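Local coordinates for protein putative glycosyltransferase (GalT1) (Streptococcus parasanguinis FW213, PDB 5HEA) that probably transfers sugar units from nucleotide-sugar donors as a GT-A-type glycosyltransferase, this chain being the C-terminal part of the longer protein, at residues V118-S123 with I205-E210. Numbering follows the deposited sequence.
Sequences VCNFNS and ITFINE
Asn120 reaches across to Glu210, Asn209 and Phe207 where two parallel strands part from regular pairing. Upstream the register is normal: Val118 N donates to Thr206 O (2.9 Å), and Val118 O accepts Ile208 N at a nearly straight 169°. Asn209 then forms the centre of an inverse gamma turn, and Asn120 N bonds instead to Glu210 O (3.0 Å), tilted from that carbonyl's plane. Followed outward, Asn120 CB lies 3.4 Å from Glu210 O, and Asn120 CG is 3.8 Å from Asn209 OD1. Asn120 OD1 turns back to accept Phe121 N of its own strand, whereas Asn120 ND2 donates to Asn209 OD1 (2.9 Å), the acceptor lying close to the Asn120 amide plane. These bonds at both ends fix the amide's rotation. Asn120 ND2 also sits at the edge of the Phe207 ring, near its plane, 3.8 Å from Phe207 CZ. Chi1 of -180° sets Phe207 CG anti to the backbone N, and the ring's CD1 lies 3.9 Å from Val118 CG1. Trp150 and Leu163 touch the Phe207 side chain as well. Toward helix 101-110, Cys119 CB packs on Ile208 CG1 (3.6 Å). Asn209 ND2 is held separately by Lys139 O. The geometry is that of a parallel strand pair interrupted by a turn, joining strand 116-125 to the broken strand 204-217 in the mixed sheet of a GT-A-type glycosyltransferase domain.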
ATOM      1  N   VAL A 118     -28.501 -19.868  28.990  1.00 21.25           N
ATOM      2  CA  VAL A 118     -27.056 -19.749  29.107  1.00 23.41           C
ATOM      3  C   VAL A 118     -26.601 -20.808  30.085  1.00 30.75           C
ATOM      4  O   VAL A 118     -27.227 -20.995  31.133  1.00 25.23           O
ATOM      5  CB  VAL A 118     -26.653 -18.360  29.671  1.00 21.35           C
ATOM      6  CG1 VAL A 118     -25.118 -18.230  29.799  1.00 19.76           C
ATOM      7  CG2 VAL A 118     -27.225 -17.226  28.814  1.00 20.56           C
ATOM      8  N   CYS A 119     -25.537 -21.526  29.748  1.00 23.53           N
ATOM      9  CA  CYS A 119     -24.926 -22.412  30.736  1.00 23.57           C
ATOM     10  C   CYS A 119     -23.512 -21.947  31.026  1.00 23.45           C
ATOM     11  O   CYS A 119     -23.066 -20.919  30.511  1.00 24.18           O
ATOM     12  CB  CYS A 119     -24.972 -23.896  30.311  1.00 20.77           C
ATOM     13  SG  CYS A 119     -23.896 -24.382  28.929  1.00 27.84           S
ATOM     14  N   ASN A 120     -22.806 -22.697  31.853  1.00 21.65           N
ATOM     15  CA  ASN A 120     -21.466 -22.309  32.249  1.00 24.18           C
ATOM     16  C   ASN A 120     -20.469 -23.194  31.507  1.00 24.63           C
ATOM     17  O   ASN A 120     -20.845 -23.969  30.615  1.00 20.61           O
ATOM     18  CB  ASN A 120     -21.318 -22.453  33.773  1.00 24.41           C
ATOM     19  CG  ASN A 120     -20.369 -21.430  34.372  1.00 27.71           C
ATOM     20  OD1 ASN A 120     -19.375 -21.045  33.755  1.00 23.80           O
ATOM     21  ND2 ASN A 120     -20.679 -20.977  35.578  1.00 25.91           N
ATOM     22  N   PHE A 121     -19.195 -23.084  31.856  1.00 24.17           N
ATOM     23  CA  PHE A 121     -18.201 -23.949  31.224  1.00 25.18           C
ATOM     24  C   PHE A 121     -17.181 -24.436  32.237  1.00 25.13           C
ATOM     25  O   PHE A 121     -16.915 -23.770  33.236  1.00 23.13           O
ATOM     26  CB  PHE A 121     -17.493 -23.222  30.058  1.00 25.15           C
ATOM     27  CG  PHE A 121     -16.693 -22.030  30.481  1.00 28.02           C
ATOM     28  CD1 PHE A 121     -15.362 -22.162  30.851  1.00 40.25           C
ATOM     29  CD2 PHE A 121     -17.270 -20.774  30.525  1.00 33.24           C
ATOM     30  CE1 PHE A 121     -14.626 -21.062  31.251  1.00 47.27           C
ATOM     31  CE2 PHE A 121     -16.541 -19.672  30.931  1.00 44.75           C
ATOM     32  CZ  PHE A 121     -15.221 -19.813  31.291  1.00 48.02           C
ATOM     33  N   ASN A 122     -16.618 -25.609  31.981  1.00 24.02           N
ATOM     34  CA  ASN A 122     -15.461 -26.070  32.728  1.00 22.76           C
ATOM     35  C   ASN A 122     -14.320 -25.991  31.733  1.00 29.94           C
ATOM     36  O   ASN A 122     -14.544 -25.663  30.571  1.00 28.26           O
ATOM     37  CB  ASN A 122     -15.679 -27.490  33.265  1.00 20.63           C
ATOM     38  CG  ASN A 122     -16.409 -27.500  34.596  1.00 28.17           C
ATOM     39  OD1 ASN A 122     -16.233 -26.594  35.405  1.00 30.98           O
ATOM     40  ND2 ASN A 122     -17.238 -28.514  34.825  1.00 31.97           N
ATOM     41  N   SER A 123     -13.102 -26.254  32.168  1.00 33.73           N
ATOM     42  CA  SER A 123     -11.975 -26.127  31.253  1.00 40.40           C
ATOM     43  C   SER A 123     -11.204 -27.435  31.082  1.00 34.25           C
ATOM     44  O   SER A 123     -11.292 -28.341  31.919  1.00 30.20           O
ATOM     45  CB  SER A 123     -11.047 -24.988  31.682  1.00 34.09           C
ATOM     46  OG  SER A 123     -10.624 -25.166  33.015  1.00 42.82           O
ATOM     47  N   ILE A 205     -34.049 -14.261  30.679  1.00 23.45           N
ATOM     48  CA  ILE A 205     -32.929 -15.132  30.393  1.00 23.82           C
ATOM     49  C   ILE A 205     -32.866 -16.217  31.463  1.00 26.28           C
ATOM     50  O   ILE A 205     -33.049 -15.931  32.641  1.00 26.80           O
ATOM     51  CB  ILE A 205     -31.636 -14.315  30.380  1.00 24.09           C
ATOM     52  CG1 ILE A 205     -31.749 -13.211  29.308  1.00 25.44           C
ATOM     53  CG2 ILE A 205     -30.432 -15.231  30.183  1.00 27.00           C
ATOM     54  CD1 ILE A 205     -30.543 -12.287  29.215  1.00 28.73           C
ATOM     55  N   THR A 206     -32.631 -17.463  31.048  1.00 22.00           N
ATOM     56  CA  THR A 206     -32.486 -18.560  31.999  1.00 27.48           C
ATOM     57  C   THR A 206     -31.029 -19.015  32.063  1.00 29.97           C
ATOM     58  O   THR A 206     -30.418 -19.319  31.035  1.00 26.93           O
ATOM     59  CB  THR A 206     -33.382 -19.754  31.633  1.00 26.32           C
ATOM     60  OG1 THR A 206     -34.754 -19.338  31.641  1.00 25.84           O
ATOM     61  CG2 THR A 206     -33.193 -20.895  32.636  1.00 26.01           C
ATOM     62  N   PHE A 207     -30.472 -19.044  33.271  1.00 22.73           N
ATOM     63  CA  PHE A 207     -29.103 -19.508  33.472  1.00 24.48           C
ATOM     64  C   PHE A 207     -29.094 -20.883  34.119  1.00 31.06           C
ATOM     65  O   PHE A 207     -29.791 -21.101  35.118  1.00 25.05           O
ATOM     66  CB  PHE A 207     -28.321 -18.522  34.353  1.00 25.51           C
ATOM     67  CG  PHE A 207     -26.890 -18.936  34.599  1.00 22.20           C
ATOM     68  CD1 PHE A 207     -25.959 -18.896  33.572  1.00 26.03           C
ATOM     69  CD2 PHE A 207     -26.478 -19.357  35.849  1.00 26.16           C
ATOM     70  CE1 PHE A 207     -24.655 -19.269  33.788  1.00 23.70           C
ATOM     71  CE2 PHE A 207     -25.167 -19.746  36.073  1.00 24.25           C
ATOM     72  CZ  PHE A 207     -24.256 -19.697  35.044  1.00 24.26           C
ATOM     73  N   ILE A 208     -28.318 -21.813  33.558  1.00 19.63           N
ATOM     74  CA  ILE A 208     -28.072 -23.089  34.242  1.00 25.01           C
ATOM     75  C   ILE A 208     -26.601 -23.207  34.622  1.00 30.35           C
ATOM     76  O   ILE A 208     -25.720 -23.173  33.751  1.00 27.52           O
ATOM     77  CB  ILE A 208     -28.529 -24.335  33.423  1.00 36.68           C
ATOM     78  CG1 ILE A 208     -28.214 -24.169  31.948  1.00 33.59           C
ATOM     79  CG2 ILE A 208     -30.026 -24.555  33.567  1.00 46.38           C
ATOM     80  CD1 ILE A 208     -28.637 -25.345  31.098  1.00 35.33           C
ATOM     81  N   ASN A 209     -26.336 -23.325  35.923  1.00 23.40           N
ATOM     82  CA  ASN A 209     -24.968 -23.391  36.415  1.00 27.07           C
ATOM     83  C   ASN A 209     -24.382 -24.790  36.317  1.00 29.61           C
ATOM     84  O   ASN A 209     -24.112 -25.436  37.329  1.00 29.01           O
ATOM     85  CB  ASN A 209     -24.841 -22.883  37.854  1.00 25.92           C
ATOM     86  CG  ASN A 209     -23.408 -22.501  38.202  1.00 29.26           C
ATOM     87  OD1 ASN A 209     -22.694 -21.958  37.361  1.00 27.08           O
ATOM     88  ND2 ASN A 209     -22.973 -22.809  39.427  1.00 28.59           N
ATOM     89  N   GLU A 210     -24.198 -25.249  35.087  1.00 27.39           N
ATOM     90  CA  GLU A 210     -23.525 -26.515  34.832  1.00 29.11           C
ATOM     91  C   GLU A 210     -22.420 -26.264  33.805  1.00 27.34           C
ATOM     92  O   GLU A 210     -22.609 -25.504  32.848  1.00 29.18           O
ATOM     93  CB  GLU A 210     -24.517 -27.562  34.316  1.00 25.46           C
ATOM     94  CG  GLU A 210     -25.270 -27.144  33.059  1.00 38.62           C
ATOM     95  CD  GLU A 210     -26.245 -28.214  32.570  1.00 52.63           C
ATOM     96  OE1 GLU A 210     -27.130 -28.619  33.359  1.00 49.95           O
ATOM     97  OE2 GLU A 210     -26.125 -28.644  31.397  1.00 52.21           O
TER